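Putative capsular polysaccharide biosynthesis protein (Streptococcus pneumoniae serotype 4, PDB 6EWJ) is a putative pyridoxal phosphate-dependent sugar aminotransferase of the DegT/DnrJ/EryC1 family, probably supplying an amino sugar for pneumococcal teichoic acid biosynthesis. Local coordinates at residues A[12-16]-A[344-350]; A[51-55]-A[189-193]; A[172-178]-A[194-200]. All coordinates share one frame; numbering follows the deposited sequence.

In the fold
Contact 3 lies in the buried core, where parallel strands 172-177 and 196-200 pair through backbone bonds. Contact 2, centred about 11 Å from it, is partly buried and joins a helix end to the turn that precedes strand 196-200, with no hydrogen bond between its segments. The two touch: Ser190 OG lies 2.7 Å from Ser177 OG, probably hydrogen-bonded, and Phe199 packs beside Thr53. Contact 1, whose centre is about 30 Å from that of contact 2 across the chain's centre, is also partly buried; it combines two backbone bonds with aromatic packing.

Contact 1. Residues A[12-16]-A[344-350]; sequences IPFSP and GIASNVH
An aliphatic group, the CB methylene of Asn348, covers one face of the Phe14 ring in a CH-pi contact. It lies 3.9 Å from the ring centroid, 21° off the normal and shifted toward the CZ and CE1 rim. The amide beyond it stands almost upright on the ring, the two planes being 81° apart, with Asn348 ND2 3.9 Å from Phe14 CE2. Its rotation is steadied within its own segment, because Asn348 OD1 accepts a bond of 2.8 Å from Val349 N. With CG of Phe14 anti to its backbone N (chi1 -169°), the ring extends along 344-350 as far as Asn348 and His350. At its far end Phe14 CZ meets His350 CE1 at 3.8 Å; the phenyl carbon lies near the imidazole plane, at its edge, while His350 ND1 is held by Thr382 OG1.

The backbones secure the other end. Ile12 brackets Ile345 as in a parallel beta bridge, although neither segment is a regular strand: Ile12 N donates to Gly344 O at 2.8 Å, and Ala346 N donates to Ile12 O at 3.2 Å. Between bridge and ring, Ala346 CB fills the step, 3.6 Å from Phe14 N and 3.9 Å from Phe14 CB. The result tethers the start of the ordered chain to a segment that leads into the cofactor site: Tyr351, which follows His350, belongs to the pyridoxal phosphate site, empty in this apo form.

Gly344, with positive phi, closes helix 330-342 in a Schellman motif. From there the contact runs between that helix, on which Ile345 and Ser347 rest, and strand 380-383, which Phe14 touches at Thr382; Ile12 leans on helix 391-409, and Trp253 of the second subunit packs on Asn348.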
loop_
_atom_site.group_PDB
_atom_site.type_symbol
_atom_site.label_atom_id
_atom_site.label_comp_id
_atom_site.label_asym_id
_atom_site.label_seq_id
_atom_site.Cartn_x
_atom_site.Cartn_y
_atom_site.Cartn_z
ATOM N N ILE A 12 21.494 20.330 -13.417
ATOM C CA ILE A 12 20.987 20.453 -11.993
ATOM C C ILE A 12 19.656 19.732 -11.913
ATOM O O ILE A 12 18.695 20.142 -12.594
ATOM C CB ILE A 12 20.817 21.929 -11.552
ATOM C CG1 ILE A 12 22.164 22.652 -11.643
ATOM C CG2 ILE A 12 20.257 22.010 -10.124
ATOM C CD1 ILE A 12 22.070 24.168 -11.711
ATOM N N PRO A 13 19.568 18.693 -11.068
ATOM C CA PRO A 13 18.307 17.973 -10.984
ATOM C C PRO A 13 17.289 18.703 -10.103
ATOM O O PRO A 13 17.649 19.456 -9.227
ATOM C CB PRO A 13 18.708 16.616 -10.362
ATOM C CG PRO A 13 19.855 16.971 -9.503
ATOM C CD PRO A 13 20.604 18.051 -10.250
ATOM N N PHE A 14 16.022 18.392 -10.287
ATOM C CA PHE A 14 14.976 18.987 -9.484
ATOM C C PHE A 14 14.851 18.503 -8.023
ATOM O O PHE A 14 14.552 19.309 -7.139
ATOM C CB PHE A 14 13.635 18.838 -10.176
ATOM C CG PHE A 14 12.583 19.648 -9.522
ATOM C CD1 PHE A 14 12.517 21.028 -9.749
ATOM C CD2 PHE A 14 11.685 19.056 -8.657
ATOM C CE1 PHE A 14 11.563 21.784 -9.126
ATOM C CE2 PHE A 14 10.737 19.813 -8.018
ATOM C CZ PHE A 14 10.675 21.187 -8.253
ATOM N N SER A 15 15.002 17.202 -7.774
ATOM C CA SER A 15 14.738 16.631 -6.461
ATOM C C SER A 15 15.431 15.263 -6.224
ATOM O O SER A 15 14.757 14.291 -6.015
ATOM C CB SER A 15 13.230 16.498 -6.255
ATOM O OG SER A 15 12.654 15.727 -7.304
ATOM N N PRO A 16 16.772 15.220 -6.290
ATOM C CA PRO A 16 17.492 13.969 -6.021
ATOM C C PRO A 16 17.432 13.679 -4.551
ATOM O O PRO A 16 17.290 14.610 -3.769
ATOM C CB PRO A 16 18.933 14.287 -6.439
ATOM C CG PRO A 16 19.070 15.758 -6.148
ATOM C CD PRO A 16 17.693 16.362 -6.403
ATOM N N GLY A 344 20.568 23.637 -18.474
ATOM C CA GLY A 344 20.920 22.625 -17.475
ATOM C C GLY A 344 20.229 22.799 -16.139
ATOM O O GLY A 344 20.775 22.405 -15.105
ATOM N N ILE A 345 19.035 23.405 -16.159
ATOM C CA ILE A 345 18.236 23.637 -14.960
ATOM C C ILE A 345 16.866 22.982 -15.065
ATOM O O ILE A 345 16.012 23.441 -15.838
ATOM C CB ILE A 345 18.048 25.154 -14.710
ATOM C CG1 ILE A 345 19.407 25.825 -14.525
ATOM C CG2 ILE A 345 17.199 25.391 -13.468
ATOM C CD1 ILE A 345 19.372 27.326 -14.646
ATOM N N ALA A 346 16.650 21.959 -14.243
ATOM C CA ALA A 346 15.360 21.281 -14.142
ATOM C C ALA A 346 14.389 22.176 -13.355
ATOM O O ALA A 346 14.803 22.950 -12.483
ATOM C CB ALA A 346 15.505 19.921 -13.461
ATOM N N SER A 347 13.132 22.147 -13.759
ATOM C CA SER A 347 12.116 22.993 -13.149
ATOM C C SER A 347 10.816 22.229 -13.242
ATOM O O SER A 347 10.746 21.167 -13.925
ATOM C CB SER A 347 12.056 24.381 -13.813
ATOM O OG SER A 347 11.609 24.352 -15.169
ATOM N N ASN A 348 9.803 22.712 -12.544
ATOM C CA ASN A 348 8.572 22.016 -12.479
ATOM C C ASN A 348 7.456 22.966 -12.302
ATOM O O ASN A 348 7.674 24.184 -12.220
ATOM C CB ASN A 348 8.640 21.027 -11.314
ATOM C CG ASN A 348 7.876 19.763 -11.569
ATOM O OD1 ASN A 348 6.955 19.707 -12.406
ATOM N ND2 ASN A 348 8.214 18.734 -10.811
ATOM N N VAL A 349 6.239 22.434 -12.316
ATOM C CA VAL A 349 5.035 23.243 -12.185
ATOM C C VAL A 349 4.179 22.614 -11.114
ATOM O O VAL A 349 3.853 21.421 -11.181
ATOM C CB VAL A 349 4.226 23.411 -13.514
ATOM C CG1 VAL A 349 2.900 24.134 -13.254
ATOM C CG2 VAL A 349 5.029 24.145 -14.550
ATOM N N HIS A 350 3.863 23.403 -10.100
ATOM C CA HIS A 350 2.967 23.000 -9.024
ATOM C C HIS A 350 1.877 24.064 -8.913
ATOM O O HIS A 350 2.133 25.153 -8.342
ATOM C CB HIS A 350 3.702 22.924 -7.699
ATOM C CG HIS A 350 4.822 21.937 -7.673
ATOM N ND1 HIS A 350 6.059 22.227 -8.190
ATOM C CD2 HIS A 350 4.879 20.661 -7.245
ATOM C CE1 HIS A 350 6.852 21.184 -8.043
ATOM N NE2 HIS A 350 6.149 20.205 -7.503
#

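Contact 2. Residues A[51-55]-A[189-193]; sequences LYTQT and PSGSI
Gln54 and Pro189 meet where a Schellman motif ends helix 40-53: Gln54, with positive phi, is its C-prime residue. Facing it is a distorted type II-like beta turn formed by Pro189 to Ser192.

Packing joins the two, without a hydrogen bond across. The extended Gln54 side chain lies across the Pro189 ring at about a right angle, its NE2 3.7 Å from Pro189 CG. Thr53 O, at the helix end, points among carbons, reaching Ser192 CB at 3.4 Å and Pro189 CG at 3.6 Å. A CB on Gly191 would collide with Thr53 CB, and the backbone angles there also favour glycine. Thr53 CG2 packs 3.5 Å from Ser190 O. Thr55 CG2 stands 3.1 Å from Gly191 O, a methyl against a carbonyl oxygen and the closest approach across the contact.

Hydrogen bonds instead stiffen each side separately. Thr53 OG1 and Thr55 OG1 are linked at 2.8 Å; both hydroxyls have further partners, Leu49 O and Thr216 OG1 respectively. In the turn, Pro189 O is gripped twice by Ser192, through its N and its hydroxyl, which sits between backbone N and carbonyl carbon (chi1 72°): Ser192 OG meets Pro189 O at 2.6 Å, in the carbonyl plane on a lone pair.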
loop_
_atom_site.group_PDB
_atom_site.type_symbol
_atom_site.label_atom_id
_atom_site.label_comp_id
_atom_site.label_asym_id
_atom_site.label_seq_id
_atom_site.Cartn_x
_atom_site.Cartn_y
_atom_site.Cartn_z
ATOM N N LEU A 51 6.511 13.237 19.019
ATOM C CA LEU A 51 7.216 14.283 19.757
ATOM C C LEU A 51 7.572 15.469 18.868
ATOM O O LEU A 51 7.416 16.644 19.277
ATOM C CB LEU A 51 8.472 13.747 20.440
ATOM C CG LEU A 51 8.206 12.708 21.511
ATOM C CD1 LEU A 51 9.499 11.982 21.832
ATOM C CD2 LEU A 51 7.622 13.306 22.804
ATOM N N TYR A 52 8.080 15.184 17.681
ATOM C CA TYR A 52 8.450 16.233 16.721
ATOM C C TYR A 52 7.247 17.079 16.284
ATOM O O TYR A 52 7.374 18.309 16.176
ATOM C CB TYR A 52 9.184 15.645 15.503
ATOM C CG TYR A 52 9.723 16.657 14.533
ATOM C CD1 TYR A 52 10.875 17.368 14.804
ATOM C CD2 TYR A 52 9.093 16.889 13.315
ATOM C CE1 TYR A 52 11.376 18.331 13.912
ATOM C CE2 TYR A 52 9.594 17.833 12.419
ATOM C CZ TYR A 52 10.734 18.561 12.738
ATOM O OH TYR A 52 11.239 19.520 11.850
ATOM N N THR A 53 6.104 16.450 16.036
ATOM C CA THR A 53 4.900 17.171 15.609
ATOM C C THR A 53 3.999 17.593 16.776
ATOM O O THR A 53 2.955 18.217 16.550
ATOM C CB THR A 53 4.032 16.368 14.573
ATOM O OG1 THR A 53 3.600 15.142 15.159
ATOM C CG2 THR A 53 4.793 16.139 13.266
ATOM N N GLN A 54 4.403 17.281 18.016
ATOM C CA GLN A 54 3.634 17.628 19.220
ATOM C C GLN A 54 2.203 17.073 19.160
ATOM O O GLN A 54 1.224 17.760 19.461
ATOM C CB GLN A 54 3.651 19.142 19.498
ATOM C CG GLN A 54 5.070 19.616 19.774
ATOM C CD GLN A 54 5.180 21.087 20.102
ATOM O OE1 GLN A 54 4.255 21.691 20.623
ATOM N NE2 GLN A 54 6.317 21.676 19.769
ATOM N N THR A 55 2.121 15.800 18.780
ATOM C CA THR A 55 0.853 15.077 18.770
ATOM C C THR A 55 1.030 13.841 19.591
ATOM O O THR A 55 2.163 13.434 19.824
ATOM C CB THR A 55 0.433 14.684 17.334
ATOM O OG1 THR A 55 1.541 14.071 16.665
ATOM C CG2 THR A 55 -0.032 15.897 16.577
ATOM N N PRO A 189 3.908 23.138 15.441
ATOM C CA PRO A 189 4.297 22.277 14.302
ATOM C C PRO A 189 3.122 21.770 13.555
ATOM O O PRO A 189 2.094 21.433 14.144
ATOM C CB PRO A 189 5.063 21.114 14.965
ATOM C CG PRO A 189 4.849 21.248 16.420
ATOM C CD PRO A 189 4.392 22.617 16.730
ATOM N N SER A 190 3.256 21.699 12.242
ATOM C CA SER A 190 2.242 21.037 11.408
ATOM C C SER A 190 2.112 19.629 11.968
ATOM O O SER A 190 3.123 19.050 12.446
ATOM C CB SER A 190 2.614 21.044 9.934
ATOM O OG SER A 190 1.440 20.802 9.158
ATOM N N GLY A 191 0.885 19.151 12.042
ATOM C CA GLY A 191 0.560 17.929 12.793
ATOM C C GLY A 191 -0.295 18.256 14.016
ATOM O O GLY A 191 -1.260 17.574 14.282
ATOM N N SER A 192 0.049 19.360 14.694
ATOM C CA SER A 192 -0.646 19.830 15.896
ATOM C C SER A 192 -1.726 20.879 15.633
ATOM O O SER A 192 -2.371 21.326 16.564
ATOM C CB SER A 192 0.364 20.414 16.893
ATOM O OG SER A 192 0.887 21.660 16.466
ATOM N N ILE A 193 -1.979 21.235 14.374
ATOM C CA ILE A 193 -2.848 22.372 14.079
ATOM C C ILE A 193 -4.242 21.914 13.617
ATOM O O ILE A 193 -5.259 22.324 14.165
ATOM C CB ILE A 193 -2.187 23.278 13.059
ATOM C CG1 ILE A 193 -0.794 23.688 13.548
ATOM C CG2 ILE A 193 -3.043 24.528 12.821
ATOM C CD1 ILE A 193 0.163 24.012 12.427
#

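Contact 3. Residues A[172-178]-A[194-200]; sequences VIVSDSA and ADFTSFS
Strands 172-177 and 196-200 run parallel, their axes 4.5 Å apart at closest and 16° from alignment, with Ser175 bonded to both sides of Thr197: Ser175 N donates to Phe196 O at 2.8 Å, and Ser198 N donates to Ser175 O at 2.9 Å, nearly straight onto the carbonyl.

At the start of the pairing a side chain supplements the backbone: Ile173 O receives only weak bonds from Asp195 N and Phe196 N, while Ile173 N goes to a carboxylate. Asp195 turns that carboxylate back beside its own backbone N (chi1 -63°), so that OD2 receives Ile173 N at 2.9 Å in a nearly straight bond of 174°, through the anti lone pair. The same oxygen forms a salt bridge with Arg170, which would help to fix the carboxylate's position. On the face carrying Val174 and Phe196, Val172 CG1 meets the edge of the phenyl ring, 3.7 Å from Phe196 CD1.

These are neighbouring central strands of the mixed seven-stranded sheet expected of a pyridoxal phosphate-dependent aminotransferase. The connection between them contains short strands but no helix, unlike a classical beta-alpha-beta crossover. Helix 64-74 packs against the Val174 and Ser198 face, and helix 144-153 against Ile173 and Ser175.

On the latter face Thr197 CG2 wedges between two neighbours: it is unusually close to Ser177 CB, at 3.4 Å, and also lies over one face of the Phe199 ring, toward its rim. Farther along, Asp176 OD1 accepts Ala178 N at 3.0 Å in an Asx turn, while Asp176 OD2 bonds to Ser93 OG. Ala178 CB then rests 3.6 Å from CB of Ser200, part of the pyridoxal phosphate site, unoccupied here, and close to Ala64 and to Lys205, the predicted point of cofactor attachment.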
loop_
_atom_site.group_PDB
_atom_site.type_symbol
_atom_site.label_atom_id
_atom_site.label_comp_id
_atom_site.label_asym_id
_atom_site.label_seq_id
_atom_site.Cartn_x
_atom_site.Cartn_y
_atom_site.Cartn_z
ATOM N N VAL A 172 -14.646 18.401 10.017
ATOM C CA VAL A 172 -13.319 18.026 10.484
ATOM C C VAL A 172 -12.314 18.599 9.491
ATOM O O VAL A 172 -12.513 18.487 8.242
ATOM C CB VAL A 172 -13.198 16.486 10.654
ATOM C CG1 VAL A 172 -11.756 16.078 10.960
ATOM C CG2 VAL A 172 -14.130 15.982 11.756
ATOM N N ILE A 173 -11.225 19.190 10.011
ATOM C CA ILE A 173 -10.220 19.780 9.159
ATOM C C ILE A 173 -9.016 18.906 9.118
ATOM O O ILE A 173 -8.401 18.696 10.142
ATOM C CB ILE A 173 -9.828 21.208 9.584
ATOM C CG1 ILE A 173 -11.075 22.094 9.620
ATOM C CG2 ILE A 173 -8.817 21.766 8.594
ATOM C CD1 ILE A 173 -10.819 23.509 10.083
ATOM N N VAL A 174 -8.688 18.416 7.916
ATOM C CA VAL A 174 -7.617 17.458 7.712
ATOM C C VAL A 174 -6.555 18.115 6.862
ATOM O O VAL A 174 -6.763 18.357 5.661
ATOM C CB VAL A 174 -8.115 16.205 6.998
ATOM C CG1 VAL A 174 -6.958 15.264 6.682
ATOM C CG2 VAL A 174 -9.199 15.538 7.835
ATOM N N SER A 175 -5.388 18.334 7.443
ATOM C CA SER A 175 -4.266 18.920 6.720
ATOM C C SER A 175 -3.577 17.949 5.767
ATOM O O SER A 175 -3.060 16.893 6.219
ATOM C CB SER A 175 -3.197 19.435 7.703
ATOM O OG SER A 175 -2.037 19.855 6.961
ATOM N N ASP A 176 -3.506 18.307 4.479
ATOM C CA ASP A 176 -2.534 17.691 3.604
ATOM C C ASP A 176 -1.185 18.351 3.761
ATOM O O ASP A 176 -0.893 19.368 3.125
ATOM C CB ASP A 176 -2.985 17.694 2.143
ATOM C CG ASP A 176 -1.974 17.036 1.225
ATOM O OD1 ASP A 176 -0.871 16.640 1.671
ATOM O OD2 ASP A 176 -2.265 16.915 0.004
ATOM N N SER A 177 -0.376 17.776 4.664
ATOM C CA SER A 177 1.003 18.230 4.952
ATOM C C SER A 177 2.092 17.404 4.261
ATOM O O SER A 177 3.194 17.215 4.778
ATOM C CB SER A 177 1.236 18.255 6.453
ATOM O OG SER A 177 0.579 19.370 7.015
ATOM N N ALA A 178 1.812 16.939 3.066
ATOM C CA ALA A 178 2.819 16.229 2.325
ATOM C C ALA A 178 4.115 17.081 2.242
ATOM O O ALA A 178 5.191 16.536 2.256
ATOM C CB ALA A 178 2.293 15.826 0.938
ATOM N N ALA A 194 -4.261 21.125 12.562
ATOM C CA ALA A 194 -5.484 20.565 12.053
ATOM C C ALA A 194 -5.969 19.474 12.982
ATOM O O ALA A 194 -5.234 19.001 13.847
ATOM C CB ALA A 194 -5.251 20.010 10.667
ATOM N N ASP A 195 -7.222 19.092 12.797
ATOM C CA ASP A 195 -7.789 17.942 13.510
ATOM C C ASP A 195 -7.025 16.644 13.215
ATOM O O ASP A 195 -6.637 15.891 14.113
ATOM C CB ASP A 195 -9.270 17.809 13.184
ATOM C CG ASP A 195 -10.069 18.992 13.642
ATOM O OD1 ASP A 195 -9.890 19.453 14.802
ATOM O OD2 ASP A 195 -10.923 19.477 12.858
ATOM N N PHE A 196 -6.778 16.400 11.952
ATOM C CA PHE A 196 -5.915 15.298 11.504
ATOM C C PHE A 196 -4.942 15.858 10.480
ATOM O O PHE A 196 -5.262 16.858 9.786
ATOM C CB PHE A 196 -6.734 14.153 10.847
ATOM C CG PHE A 196 -7.668 13.443 11.765
ATOM C CD1 PHE A 196 -8.911 13.986 12.069
ATOM C CD2 PHE A 196 -7.347 12.207 12.280
ATOM C CE1 PHE A 196 -9.782 13.330 12.912
ATOM C CE2 PHE A 196 -8.217 11.521 13.111
ATOM C CZ PHE A 196 -9.438 12.085 13.439
ATOM N N THR A 197 -3.781 15.214 10.359
ATOM C CA THR A 197 -2.770 15.603 9.381
ATOM C C THR A 197 -2.173 14.368 8.689
ATOM O O THR A 197 -1.827 13.380 9.364
ATOM C CB THR A 197 -1.654 16.453 10.032
ATOM O OG1 THR A 197 -2.241 17.575 10.717
ATOM C CG2 THR A 197 -0.654 16.960 9.007
ATOM N N SER A 198 -2.006 14.443 7.367
ATOM C CA SER A 198 -1.145 13.498 6.625
ATOM C C SER A 198 0.168 14.115 6.184
ATOM O O SER A 198 0.209 15.214 5.675
ATOM C CB SER A 198 -1.835 12.924 5.342
ATOM O OG SER A 198 -2.395 13.978 4.607
ATOM N N PHE A 199 1.214 13.337 6.306
ATOM C CA PHE A 199 2.544 13.665 5.853
ATOM C C PHE A 199 3.036 12.679 4.818
ATOM O O PHE A 199 2.595 11.504 4.783
ATOM C CB PHE A 199 3.514 13.604 7.043
ATOM C CG PHE A 199 3.298 14.682 8.080
ATOM C CD1 PHE A 199 3.750 15.965 7.862
ATOM C CD2 PHE A 199 2.680 14.388 9.312
ATOM C CE1 PHE A 199 3.548 16.984 8.810
ATOM C CE2 PHE A 199 2.487 15.384 10.270
ATOM C CZ PHE A 199 2.940 16.665 10.018
ATOM N N SER A 200 4.003 13.119 4.020
ATOM C CA SER A 200 4.540 12.299 2.930
ATOM C C SER A 200 6.038 12.214 3.168
ATOM O O SER A 200 6.665 13.227 3.402
ATOM C CB SER A 200 4.353 12.917 1.548
ATOM O OG SER A 200 4.987 12.142 0.543
#